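PDB 4WZZ: putative sugar ABC transporter, substrate-binding protein, which binds L-rhamnose in the cleft between its two lobes and probably delivers sugar to an ABC transporter for import. Local coordinates for residues V183-A186 against N192-A195. Residues are numbered along the deposited sequence; the frame is centred on the assembly and turned at random.
Sequences VLSA and NQNA. With RAM (alpha-L-rhamnopyranose), chain B.
Q193 reaches from the first turn of helix 191-203 past S185, the last residue of strand 179-185, and A186 just beyond it, to the bound rhamnose. Its CB lies 3.2 Å from S185 OG, and CG is hardly farther from the same hydroxyl, which the chi1 of S185, -166°, sets anti to that residue's backbone N. A turn about CB-CG (chi2 88°) then bends the chain, carrying the amide past A186, whose CB lies 3.5 Å from Q193 OE1. A methyl suits this place, being small enough to pack against the amide without competing for its polar atoms. At the tip, NE2 gives a nearly straight hydrogen bond to RAM O2 (3.0 Å, 170°) and another to the carbonyl of P247, so both protons of the amide nitrogen can be used. N192 works alongside, its ND2 donating to RAM O3 at 2.9 Å. Farther from the sugar, S185 OG, small enough to pack on the Q193 methylenes, donates to a water that in turn donates to N194 OD1, tying strand to helix. Within this beta-alpha-beta unit, van der Waals packing and a water bridge join the segments, while two neighbouring carboxamides donate to adjacent sugar hydroxyls, chemistry suited to recognising an uncharged ligand.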
loop_
_atom_site.group_PDB
_atom_site.type_symbol
_atom_site.label_atom_id
_atom_site.label_comp_id
_atom_site.label_asym_id
_atom_site.label_seq_id
_atom_site.Cartn_x
_atom_site.Cartn_y
_atom_site.Cartn_z
ATOM N N VAL A 183 10.986 12.197 -3.300
ATOM C CA VAL A 183 10.254 10.971 -3.024
ATOM C C VAL A 183 11.215 9.795 -2.951
ATOM O O VAL A 183 12.051 9.601 -3.840
ATOM C CB VAL A 183 9.252 10.658 -4.130
ATOM C CG1 VAL A 183 8.637 9.281 -3.912
ATOM C CG2 VAL A 183 8.193 11.785 -4.208
ATOM N N LEU A 184 11.086 9.016 -1.887
ATOM C CA LEU A 184 11.746 7.721 -1.789
ATOM C C LEU A 184 10.632 6.701 -1.928
ATOM O O LEU A 184 9.827 6.502 -1.007
ATOM C CB LEU A 184 12.439 7.545 -0.434
ATOM C CG LEU A 184 13.014 6.157 -0.168
ATOM C CD1 LEU A 184 14.103 5.841 -1.174
ATOM C CD2 LEU A 184 13.568 6.060 1.270
ATOM N N SER A 185 10.573 6.101 -3.114
ATOM C CA SER A 185 9.520 5.141 -3.429
ATOM C C SER A 185 9.980 3.707 -3.153
ATOM O O SER A 185 11.069 3.464 -2.594
ATOM C CB SER A 185 9.125 5.291 -4.895
ATOM O OG SER A 185 7.918 4.616 -5.158
ATOM N N ALA A 186 9.137 2.761 -3.546
ATOM C CA ALA A 186 9.456 1.340 -3.467
ATOM C C ALA A 186 9.967 0.884 -4.847
ATOM O O ALA A 186 10.851 1.522 -5.402
ATOM C CB ALA A 186 8.220 0.545 -3.022
ATOM N N ASN A 192 0.887 0.870 -6.912
ATOM C CA ASN A 192 0.393 1.796 -5.900
ATOM C C ASN A 192 1.290 3.009 -5.710
ATOM O O ASN A 192 0.803 4.148 -5.762
ATOM C CB ASN A 192 0.049 1.116 -4.549
ATOM C CG ASN A 192 1.173 0.302 -3.958
ATOM O OD1 ASN A 192 2.229 0.102 -4.559
ATOM N ND2 ASN A 192 0.929 -0.213 -2.747
ATOM N N GLN A 193 2.582 2.819 -5.502
ATOM C CA GLN A 193 3.437 4.003 -5.362
ATOM C C GLN A 193 3.363 4.851 -6.603
ATOM O O GLN A 193 3.318 6.063 -6.530
ATOM C CB GLN A 193 4.890 3.653 -5.061
ATOM C CG GLN A 193 5.148 3.377 -3.585
ATOM C CD GLN A 193 4.937 1.933 -3.181
ATOM O OE1 GLN A 193 4.945 1.024 -4.010
ATOM N NE2 GLN A 193 4.831 1.704 -1.874
ATOM N N ASN A 194 3.350 4.227 -7.775
ATOM C CA ASN A 194 3.309 5.036 -8.978
ATOM C C ASN A 194 2.018 5.871 -9.058
ATOM O O ASN A 194 2.042 7.029 -9.522
ATOM C CB ASN A 194 3.483 4.156 -10.211
ATOM C CG ASN A 194 4.921 3.696 -10.389
ATOM O OD1 ASN A 194 5.849 4.233 -9.765
ATOM N ND2 ASN A 194 5.115 2.701 -11.242
ATOM N N ALA A 195 0.896 5.303 -8.607
ATOM C CA ALA A 195 -0.370 6.028 -8.580
ATOM C C ALA A 195 -0.349 7.176 -7.571
ATOM O O ALA A 195 -0.842 8.286 -7.862
ATOM C CB ALA A 195 -1.536 5.077 -8.308
HETATM C C1 RAM B . 4.893 -1.067 1.514
HETATM C C2 RAM B . 4.326 -1.745 0.272
HETATM C C3 RAM B . 2.806 -1.618 0.180
HETATM C C4 RAM B . 2.358 -0.181 0.425
HETATM C C5 RAM B . 2.972 0.356 1.716
HETATM C C6 RAM B . 2.629 1.821 1.937
HETATM O O1 RAM B . 4.545 -1.813 2.628
HETATM O O2 RAM B . 4.953 -1.133 -0.814
HETATM O O3 RAM B . 2.424 -2.102 -1.105
HETATM O O4 RAM B . 0.944 -0.128 0.494
HETATM O O5 RAM B . 4.369 0.237 1.693
HETATM O O HOH W 1 7.578 3.670 -7.637
#